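Local coordinates for methylenetetrahydrofolate--tRNA-(uracil-5-)-methyltransferase TrmFO (Thermus thermophilus, PDB 3G5S), which is a folate- and FAD-dependent tRNA methyltransferase that probably forms 5-methyluridine at position 54, drawing its methyl carbon from methylenetetrahydrofolate, at residues A[158-166]-A[269-279]; A[371-381]-A[393-401]. All coordinates share one frame; numbering follows the deposited sequence. Where two conformers were deposited one is given.

Contact 1. Residues A[158-166]-A[269-279]. With GSH (glutathione), chain C.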
loop_
_atom_site.group_PDB
_atom_site.type_symbol
_atom_site.label_atom_id
_atom_site.label_comp_id
_atom_site.label_asym_id
_atom_site.label_seq_id
_atom_site.Cartn_x
_atom_site.Cartn_y
_atom_site.Cartn_z
ATOM N N ASP A 158 -1.229 7.288 -8.712
ATOM C CA ASP A 158 -0.621 7.489 -7.381
ATOM C C ASP A 158 0.422 8.618 -7.212
ATOM O O ASP A 158 0.281 9.463 -6.327
ATOM C CB ASP A 158 -0.113 6.171 -6.781
ATOM C CG ASP A 158 0.656 5.325 -7.769
ATOM O OD1 ASP A 158 1.212 5.879 -8.743
ATOM O OD2 ASP A 158 0.711 4.095 -7.554
ATOM N N ALA A 159 1.466 8.627 -8.033
ATOM C CA ALA A 159 2.460 9.700 -7.976
ATOM C C ALA A 159 3.052 9.866 -6.574
ATOM O O ALA A 159 3.090 10.961 -6.024
ATOM C CB ALA A 159 1.861 11.015 -8.462
ATOM N N ALA A 160 3.514 8.767 -6.008
ATOM C CA ALA A 160 4.110 8.752 -4.689
ATOM C C ALA A 160 5.563 9.192 -4.726
ATOM O O ALA A 160 6.304 8.845 -5.638
ATOM C CB ALA A 160 4.002 7.370 -4.095
ATOM N N SER A 161 5.951 9.951 -3.710
ATOM C CA SER A 161 7.352 10.250 -3.505
ATOM C C SER A 161 7.929 9.270 -2.479
ATOM O O SER A 161 7.195 8.571 -1.782
ATOM C CB SER A 161 7.524 11.684 -3.031
ATOM O OG SER A 161 7.026 11.813 -1.718
ATOM N N PRO A 162 9.257 9.197 -2.399
ATOM C CA PRO A 162 9.857 8.292 -1.416
ATOM C C PRO A 162 9.579 8.731 0.020
ATOM O O PRO A 162 9.466 9.928 0.299
ATOM C CB PRO A 162 11.360 8.414 -1.699
ATOM C CG PRO A 162 11.455 9.020 -3.059
ATOM C CD PRO A 162 10.271 9.895 -3.209
ATOM N N ILE A 163 9.498 7.750 0.914
ATOM C CA ILE A 163 9.293 7.976 2.338
ATOM C C ILE A 163 10.473 7.379 3.093
ATOM O O ILE A 163 10.874 6.244 2.823
ATOM C CB ILE A 163 7.998 7.296 2.821
ATOM C CG1 ILE A 163 6.808 7.813 2.006
ATOM C CG2 ILE A 163 7.793 7.524 4.308
ATOM C CD1 ILE A 163 5.480 7.206 2.419
ATOM N N VAL A 164 11.020 8.149 4.027
ATOM C CA VAL A 164 12.149 7.703 4.836
ATOM C C VAL A 164 11.743 7.569 6.296
ATOM O O VAL A 164 10.774 8.178 6.758
ATOM C CB VAL A 164 13.360 8.655 4.726
ATOM C CG1 VAL A 164 13.807 8.779 3.279
ATOM C CG2 VAL A 164 13.044 10.020 5.302
ATOM N N LEU A 165 12.501 6.755 7.013
ATOM C CA LEU A 165 12.322 6.584 8.441
ATOM C C LEU A 165 12.908 7.789 9.172
ATOM O O LEU A 165 14.069 8.135 8.978
ATOM C CB LEU A 165 13.028 5.305 8.887
ATOM C CG LEU A 165 12.710 4.761 10.279
ATOM C CD1 LEU A 165 11.290 4.227 10.306
ATOM C CD2 LEU A 165 13.697 3.671 10.662
ATOM N N TYR A 166 12.108 8.416 10.026
ATOM C CA TYR A 166 12.530 9.639 10.698
ATOM C C TYR A 166 13.860 9.492 11.437
ATOM O O TYR A 166 14.726 10.368 11.354
ATOM C CB TYR A 166 11.448 10.109 11.669
ATOM C CG TYR A 166 11.778 11.408 12.364
ATOM C CD1 TYR A 166 11.562 12.631 11.736
ATOM C CD2 TYR A 166 12.314 11.415 13.642
ATOM C CE1 TYR A 166 11.868 13.825 12.367
ATOM C CE2 TYR A 166 12.618 12.603 14.281
ATOM C CZ TYR A 166 12.393 13.804 13.639
ATOM O OH TYR A 166 12.693 14.993 14.268
ATOM N N GLY A 269 4.770 9.620 13.426
ATOM C CA GLY A 269 5.891 10.437 13.005
ATOM C C GLY A 269 7.156 9.673 12.662
ATOM O O GLY A 269 8.229 10.271 12.601
ATOM N N ARG A 270 7.043 8.366 12.434
ATOM C CA ARG A 270 8.183 7.573 11.967
ATOM C C ARG A 270 8.447 7.711 10.468
ATOM O O ARG A 270 9.527 7.366 10.002
ATOM C CB ARG A 270 7.970 6.091 12.274
ATOM C CG ARG A 270 8.018 5.750 13.743
ATOM C CD ARG A 270 7.883 4.256 13.967
ATOM N NE ARG A 270 6.555 3.756 13.618
ATOM C CZ ARG A 270 5.554 3.617 14.483
ATOM N NH1 ARG A 270 5.711 3.966 15.755
ATOM N NH2 ARG A 270 4.385 3.150 14.068
HETATM N N MSE A 271 7.456 8.185 9.717
HETATM C CA MSE A 271 7.504 8.118 8.257
HETATM C C MSE A 271 7.333 9.497 7.639
HETATM O O MSE A 271 6.282 10.125 7.805
HETATM C CB MSE A 271 6.411 7.174 7.747
HETATM C CG MSE A 271 6.577 5.769 8.272
HETATM SE SE MSE A 271 5.059 4.631 7.943
HETATM C CE MSE A 271 5.225 4.549 6.072
ATOM N N TRP A 272 8.363 9.964 6.936
ATOM C CA TRP A 272 8.367 11.295 6.343
ATOM C C TRP A 272 8.631 11.210 4.848
ATOM O O TRP A 272 9.595 10.575 4.410
ATOM C CB TRP A 272 9.423 12.178 7.027
ATOM C CG TRP A 272 9.037 12.541 8.437
ATOM C CD1 TRP A 272 8.824 11.681 9.479
ATOM C CD2 TRP A 272 8.785 13.856 8.946
ATOM N NE1 TRP A 272 8.457 12.383 10.603
ATOM C CE2 TRP A 272 8.431 13.720 10.304
ATOM C CE3 TRP A 272 8.826 15.133 8.385
ATOM C CZ2 TRP A 272 8.120 14.813 11.106
ATOM C CZ3 TRP A 272 8.522 16.217 9.181
ATOM C CH2 TRP A 272 8.175 16.053 10.528
ATOM N N SER A 273 7.767 11.842 4.058
ATOM C CA SER A 273 7.924 11.804 2.609
ATOM C C SER A 273 8.672 13.024 2.098
ATOM O O SER A 273 8.627 14.093 2.701
ATOM C CB SER A 273 6.571 11.705 1.901
ATOM O OG SER A 273 5.847 12.910 2.025
ATOM N N LEU A 274 9.351 12.853 0.970
ATOM C CA LEU A 274 9.960 13.968 0.261
ATOM C C LEU A 274 8.896 14.695 -0.551
ATOM O O LEU A 274 8.316 14.126 -1.477
ATOM C CB LEU A 274 11.069 13.484 -0.667
ATOM C CG LEU A 274 12.420 13.169 -0.029
ATOM C CD1 LEU A 274 12.330 12.000 0.940
ATOM C CD2 LEU A 274 13.448 12.889 -1.108
ATOM N N VAL A 275 8.644 15.951 -0.211
ATOM C CA VAL A 275 7.529 16.689 -0.788
ATOM C C VAL A 275 7.801 17.054 -2.241
ATOM O O VAL A 275 8.817 17.667 -2.554
ATOM C CB VAL A 275 7.240 17.964 0.034
ATOM C CG1 VAL A 275 6.128 18.780 -0.616
ATOM C CG2 VAL A 275 6.876 17.597 1.467
ATOM N N GLY A 276 6.897 16.667 -3.133
ATOM C CA GLY A 276 7.036 17.018 -4.532
ATOM C C GLY A 276 8.033 16.163 -5.294
ATOM O O GLY A 276 8.475 16.548 -6.376
ATOM N N PHE A 277 8.368 14.995 -4.742
ATOM C CA PHE A 277 9.339 14.096 -5.362
ATOM C C PHE A 277 8.713 12.850 -5.976
ATOM O O PHE A 277 9.299 11.774 -5.977
ATOM C CB PHE A 277 10.487 13.771 -4.397
ATOM C CG PHE A 277 11.598 14.775 -4.469
ATOM C CD1 PHE A 277 11.465 16.028 -3.889
ATOM C CD2 PHE A 277 12.749 14.499 -5.184
ATOM C CE1 PHE A 277 12.482 16.970 -4.003
ATOM C CE2 PHE A 277 13.758 15.435 -5.297
ATOM C CZ PHE A 277 13.629 16.669 -4.706
ATOM N N GLN A 278 7.515 13.016 -6.523
ATOM C CA GLN A 278 6.918 11.963 -7.328
ATOM C C GLN A 278 7.930 11.516 -8.377
ATOM O O GLN A 278 8.620 12.338 -8.984
ATOM C CB GLN A 278 5.627 12.452 -7.995
ATOM C CG GLN A 278 5.815 13.577 -9.011
ATOM C CD GLN A 278 5.931 14.961 -8.380
ATOM O OE1 GLN A 278 5.722 15.136 -7.177
ATOM N NE2 GLN A 278 6.252 15.959 -9.206
ATOM N N THR A 279 8.028 10.210 -8.584
ATOM C CA THR A 279 9.096 9.682 -9.417
ATOM C C THR A 279 8.773 8.301 -9.956
ATOM O O THR A 279 8.035 7.535 -9.331
ATOM C CB THR A 279 10.420 9.614 -8.630
ATOM O OG1 THR A 279 11.463 9.135 -9.482
ATOM C CG2 THR A 279 10.294 8.675 -7.436
HETATM N N1 GSH C . -2.517 10.599 -6.274
HETATM C CA1 GSH C . -3.406 11.504 -5.569
HETATM C C1 GSH C . -4.278 12.327 -6.505
HETATM O O11 GSH C . -4.244 12.046 -7.870
HETATM O O12 GSH C . -5.165 12.974 -6.054
HETATM C CB1 GSH C . -2.710 12.358 -4.513
HETATM C CG1 GSH C . -2.022 13.636 -4.978
HETATM C CD1 GSH C . -0.755 13.513 -5.821
HETATM O OE1 GSH C . -0.402 12.484 -6.301
HETATM N N2 GSH C . 0.024 14.706 -5.999
HETATM C CA2 GSH C . 1.279 14.661 -6.681
HETATM C C2 GSH C . 2.462 14.786 -5.727
HETATM O O2 GSH C . 2.837 15.856 -5.376
HETATM C CB2 GSH C . 1.257 15.758 -7.733
HETATM S SG2 GSH C . 2.628 15.784 -8.907
HETATM N N3 GSH C . 3.363 13.653 -5.651
HETATM C CA3 GSH C . 4.596 13.775 -4.903
HETATM C C3 GSH C . 4.417 13.742 -3.392
HETATM O O31 GSH C . 5.109 14.373 -2.655
HETATM O O32 GSH C . 3.246 13.168 -2.941
#

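Contact 2. Residues A[371-381]-A[393-401]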
loop_
_atom_site.group_PDB
_atom_site.type_symbol
_atom_site.label_atom_id
_atom_site.label_comp_id
_atom_site.label_asym_id
_atom_site.label_seq_id
_atom_site.Cartn_x
_atom_site.Cartn_y
_atom_site.Cartn_z
ATOM N N GLU A 371 -1.135 -3.040 16.441
ATOM C CA GLU A 371 -0.121 -2.208 15.792
ATOM C C GLU A 371 1.216 -2.920 15.568
ATOM O O GLU A 371 1.960 -2.565 14.652
ATOM C CB GLU A 371 0.108 -0.923 16.611
ATOM C CG GLU A 371 0.563 -1.182 18.049
ATOM C CD GLU A 371 0.969 0.082 18.795
ATOM O OE1 GLU A 371 0.881 1.179 18.207
ATOM O OE2 GLU A 371 1.381 -0.027 19.970
ATOM N N GLU A 372 1.528 -3.904 16.410
ATOM C CA GLU A 372 2.789 -4.640 16.291
ATOM C C GLU A 372 2.793 -5.604 15.118
ATOM O O GLU A 372 3.861 -6.000 14.654
ATOM C CB GLU A 372 3.101 -5.424 17.567
ATOM C CG GLU A 372 3.416 -4.565 18.767
ATOM C CD GLU A 372 2.197 -3.875 19.347
ATOM O OE1 GLU A 372 1.056 -4.313 19.066
ATOM O OE2 GLU A 372 2.393 -2.895 20.104
ATOM N N SER A 373 1.612 -6.020 14.671
ATOM C CA SER A 373 1.534 -6.911 13.527
ATOM C C SER A 373 1.649 -6.093 12.256
ATOM O O SER A 373 1.310 -4.905 12.232
ATOM C CB SER A 373 0.245 -7.732 13.535
ATOM O OG SER A 373 -0.898 -6.955 13.257
HETATM N N MSE A 374 2.125 -6.724 11.195
HETATM C CA MSE A 374 2.261 -6.001 9.940
HETATM C C MSE A 374 0.887 -5.657 9.353
HETATM O O MSE A 374 0.675 -4.540 8.878
HETATM C CB MSE A 374 3.111 -6.782 8.941
HETATM C CG MSE A 374 3.455 -6.015 7.672
HETATM SE SE MSE A 374 4.351 -4.305 7.997
HETATM C CE MSE A 374 5.868 -4.949 9.015
ATOM N N LEU A 375 -0.058 -6.590 9.382
ATOM C CA LEU A 375 -1.389 -6.258 8.876
ATOM C C LEU A 375 -2.000 -5.132 9.710
ATOM O O LEU A 375 -2.606 -4.206 9.169
ATOM C CB LEU A 375 -2.307 -7.481 8.853
ATOM C CG LEU A 375 -3.731 -7.186 8.368
ATOM C CD1 LEU A 375 -3.735 -6.484 7.004
ATOM C CD2 LEU A 375 -4.547 -8.463 8.322
ATOM N N GLY A 376 -1.839 -5.203 11.027
ATOM C CA GLY A 376 -2.340 -4.160 11.898
ATOM C C GLY A 376 -1.697 -2.815 11.625
ATOM O O GLY A 376 -2.365 -1.785 11.575
ATOM N N GLY A 377 -0.382 -2.811 11.455
ATOM C CA GLY A 377 0.294 -1.570 11.139
ATOM C C GLY A 377 -0.202 -0.994 9.824
ATOM O O GLY A 377 -0.390 0.215 9.699
ATOM N N LEU A 378 -0.415 -1.853 8.838
ATOM C CA LEU A 378 -0.865 -1.399 7.535
ATOM C C LEU A 378 -2.263 -0.760 7.602
ATOM O O LEU A 378 -2.459 0.351 7.110
ATOM C CB LEU A 378 -0.849 -2.569 6.576
ATOM C CG LEU A 378 -1.199 -2.266 5.128
ATOM C CD1 LEU A 378 -0.269 -1.229 4.515
ATOM C CD2 LEU A 378 -1.185 -3.550 4.334
ATOM N N VAL A 379 -3.229 -1.444 8.211
ATOM C CA VAL A 379 -4.583 -0.905 8.217
ATOM C C VAL A 379 -4.722 0.293 9.142
ATOM O O VAL A 379 -5.530 1.190 8.890
ATOM C CB VAL A 379 -5.669 -1.979 8.479
ATOM C CG1 VAL A 379 -5.599 -3.043 7.403
ATOM C CG2 VAL A 379 -5.555 -2.575 9.882
ATOM N N ARG A 380 -3.927 0.324 10.206
ATOM C CA ARG A 380 -3.962 1.472 11.089
ATOM C C ARG A 380 -3.358 2.708 10.401
ATOM O O ARG A 380 -3.832 3.826 10.608
ATOM C CB ARG A 380 -3.383 1.135 12.475
ATOM C CG ARG A 380 -4.248 0.110 13.208
ATOM C CD ARG A 380 -3.661 -0.382 14.518
ATOM N NE ARG A 380 -4.458 -1.488 15.045
ATOM C CZ ARG A 380 -5.561 -1.347 15.777
ATOM N NH1 ARG A 380 -5.988 -0.135 16.116
ATOM N NH2 ARG A 380 -6.225 -2.419 16.191
ATOM N N TYR A 381 -2.358 2.498 9.542
ATOM C CA TYR A 381 -1.833 3.567 8.692
ATOM C C TYR A 381 -2.914 4.072 7.721
ATOM O O TYR A 381 -3.120 5.280 7.588
ATOM C CB TYR A 381 -0.583 3.106 7.923
ATOM C CG TYR A 381 -0.012 4.168 7.011
ATOM C CD1 TYR A 381 0.969 5.038 7.463
ATOM C CD2 TYR A 381 -0.447 4.301 5.698
ATOM C CE1 TYR A 381 1.501 6.014 6.642
ATOM C CE2 TYR A 381 0.070 5.287 4.864
ATOM C CZ TYR A 381 1.056 6.137 5.345
ATOM O OH TYR A 381 1.610 7.125 4.552
HETATM N N MSE A 393 0.013 2.529 0.209
HETATM C CA MSE A 393 1.042 2.012 1.103
HETATM C C MSE A 393 1.243 0.511 0.923
HETATM O O MSE A 393 0.276 -0.242 0.785
HETATM C CB MSE A 393 0.651 2.320 2.547
HETATM C CG MSE A 393 1.686 1.915 3.589
HETATM SE SE MSE A 393 3.468 2.621 3.215
HETATM C CE MSE A 393 2.993 4.483 2.985
ATOM N N TYR A 394 2.508 0.094 0.938
ATOM C CA TYR A 394 2.851 -1.319 1.010
ATOM C C TYR A 394 3.523 -1.646 2.340
ATOM O O TYR A 394 3.888 -0.743 3.098
ATOM C CB TYR A 394 3.670 -1.776 -0.195
ATOM C CG TYR A 394 5.018 -1.125 -0.436
ATOM C CD1 TYR A 394 5.214 -0.275 -1.516
ATOM C CD2 TYR A 394 6.116 -1.433 0.355
ATOM C CE1 TYR A 394 6.461 0.276 -1.780
ATOM C CE2 TYR A 394 7.371 -0.877 0.102
ATOM C CZ TYR A 394 7.535 -0.027 -0.968
ATOM O OH TYR A 394 8.765 0.532 -1.255
ATOM N N ALA A 395 3.662 -2.936 2.638
ATOM C CA ALA A 395 4.220 -3.361 3.920
ATOM C C ALA A 395 5.674 -2.914 4.069
ATOM O O ALA A 395 6.481 -3.105 3.166
ATOM C CB ALA A 395 4.135 -4.862 4.045
ATOM N N ASN A 396 5.991 -2.345 5.223
ATOM C CA ASN A 396 7.348 -1.909 5.527
ATOM C C ASN A 396 7.485 -1.753 7.037
ATOM O O ASN A 396 6.484 -1.639 7.752
ATOM C CB ASN A 396 7.697 -0.603 4.799
ATOM C CG ASN A 396 6.880 0.570 5.290
ATOM O OD1 ASN A 396 5.802 0.869 4.747
ATOM N ND2 ASN A 396 7.357 1.225 6.332
ATOM N N TRP A 397 8.723 -1.739 7.519
ATOM C CA TRP A 397 8.967 -1.702 8.952
ATOM C C TRP A 397 8.603 -0.384 9.629
ATOM O O TRP A 397 8.497 -0.339 10.845
ATOM C CB TRP A 397 10.413 -2.081 9.265
ATOM C CG TRP A 397 10.739 -3.507 8.968
ATOM C CD1 TRP A 397 11.696 -3.963 8.109
ATOM C CD2 TRP A 397 10.145 -4.672 9.564
ATOM N NE1 TRP A 397 11.732 -5.337 8.126
ATOM C CE2 TRP A 397 10.792 -5.796 9.010
ATOM C CE3 TRP A 397 9.126 -4.873 10.502
ATOM C CZ2 TRP A 397 10.451 -7.107 9.370
ATOM C CZ3 TRP A 397 8.790 -6.174 10.859
ATOM C CH2 TRP A 397 9.450 -7.271 10.295
ATOM N N GLY A 398 8.408 0.687 8.864
ATOM C CA GLY A 398 7.965 1.938 9.453
ATOM C C GLY A 398 6.553 1.906 10.023
ATOM O O GLY A 398 6.185 2.779 10.810
ATOM N N LEU A 399 5.774 0.894 9.644
ATOM C CA LEU A 399 4.363 0.803 10.024
ATOM C C LEU A 399 4.140 0.298 11.443
ATOM O O LEU A 399 3.053 0.460 11.983
ATOM C CB LEU A 399 3.627 -0.125 9.064
ATOM C CG LEU A 399 3.558 0.350 7.620
ATOM C CD1 LEU A 399 2.961 -0.728 6.750
ATOM C CD2 LEU A 399 2.778 1.651 7.479
ATOM N N VAL A 400 5.144 -0.351 12.028
ATOM C CA VAL A 400 5.015 -0.933 13.365
ATOM C C VAL A 400 5.906 -0.171 14.344
ATOM O O VAL A 400 6.791 0.573 13.929
ATOM C CB VAL A 400 5.364 -2.442 13.374
ATOM C CG1 VAL A 400 4.441 -3.215 12.430
ATOM C CG2 VAL A 400 6.832 -2.667 13.021
ATOM N N PRO A 401 5.675 -0.338 15.655
ATOM C CA PRO A 401 6.508 0.401 16.605
ATOM C C PRO A 401 7.961 -0.024 16.506
ATOM O O PRO A 401 8.274 -1.135 16.076
ATOM C CB PRO A 401 5.931 -0.007 17.966
ATOM C CG PRO A 401 4.531 -0.416 17.665
ATOM C CD PRO A 401 4.607 -1.087 16.335
HETATM O O HOH W 1 1.242 0.056 13.950
HETATM O O HOH W 2 0.698 1.850 11.551
#

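Contact 1. Residues A[158-166]-A[269-279]
Ala159 and Gln278 meet through their CB atoms, 4.1 Å apart, beyond the ends of strands 163-165 and 271-274, neighbours in the six-stranded antiparallel sheet, and beside bound glutathione. Ala159 O accepts a hydrogen bond from glutathione N3, and the type II turn from Leu274 to Phe277 offers Gly276 N to the carboxylate oxygen O31, so both segments grip the ligand. Next, Ser161 OG, placed between the backbone N and carbonyl carbon (chi1 70°) in one of two conformers, donates to Leu274 O at 2.7 Å and braces that turn. The CD atom of Pro162 lies against Phe277 CB, while Pro162 O receives Leu274 N at 3.0 Å, almost on the carbonyl axis.

From Ile163 the strands run in regular antiparallel register. Ile163 opposes Ser273 in a non-hydrogen-bonded pair, and its CG2 reaches Met271 CB (3.7 Å) on the same sheet face; Ser273 OG is held by Glu265. Val164 and Trp272 form the hydrogen-bonded pair, with Val164 N to Trp272 O 2.8 Å and Trp272 N to Val164 O 3.0 Å, and their side chains share the other face. Beyond Leu165, which opposes Met271, Tyr166 N binds Arg270 O. The Tyr166 side chain, CG opposite the backbone N (chi1 -177°), extends alongside Trp272, pointing the same way, the ring planes inclined at 38°. Tyr166 CD1 sits over one face of the indole, 3.3 Å from Trp272 NE1. Trp272 NE1 donates to Gly269 O at 2.9 Å; the oxygen lies at the indole edge, in plane, while NE1 sits above the Gly269 carbonyl plane, not on a lone pair.

Contact 2. Residues A[371-381]-A[393-401]
A largely apolar helix-to-loop contact joins helix 374-384 to the loop leading toward helix 409-429, with Met374, Leu378 and Tyr381 meeting Met393, Leu399 and Val400. Before the helix begins, the Glu371 side chain crosses the Pro401 ring and Glu371 O touches Val400 CG1. Ser373 is the N-cap, its OG accepting from Gly376 N and also hydrogen-bonding Pro370 O.

Met374, a selenomethionine, has the largest share of the contact. Bent at chi2 and chi3, it brings SE to 3.4 Å from Asn396 O and CE to 3.6 Å from Trp397 CE3, the two side chains crossing at about a right angle. At Gly377 a CB would point at the loop and clash with Leu399 O, which the bare CA approaches to 3.5 Å. Leu378 CD1 meets both Met393 CG and Leu399 CD1, at 3.8 and 4.0 Å.

A trans chi1 (179°) carries the Tyr381 ring toward the loop, where SE of Met393, also a selenomethionine, stands off one face in a Met-aromatic contact, 4.9 Å from the centroid, and CE approaches OH and CZ. Leu399 CD2 lies 3.7 Å from Tyr381 CB and also touches CG and CD1 of the ring. With the ring gone, as in an alanine, Met393 SE and CE would probably lose their aromatic partner and a gap would open beside Leu399 CD2.

No direct hydrogen bond crosses the contact. Two waters bridge carbonyls instead, Glu371 O to Leu399 O and Gly377 O to Leu399 O, so the segments are held mainly by shape and apolar packing, with water serving the backbone oxygens.

Overall arrangement
Following the chain from the N terminus, contact 1 pairs strand 163-165 with strand 271-274 and so closes a loop of 102 residues, which includes strands 175-176, 187-191 and 258-264 of the same antiparallel sheet. Contact 2 opens later and spans only 11 residues, folding the loop 393-401 back on helix 374-384. The two are in series and neither nest nor cross. Between them the chain adds strand 331-333 to the edge of the parallel sheet and runs through helix 343-361, against which helix 374-384 packs. Their centres lie about 16 Å apart, yet they touch: Arg270 NE probably hydrogen-bonds Gly398 O, linking the antiparallel sheet, at the end away from glutathione, to the loop packed on helix 374-384.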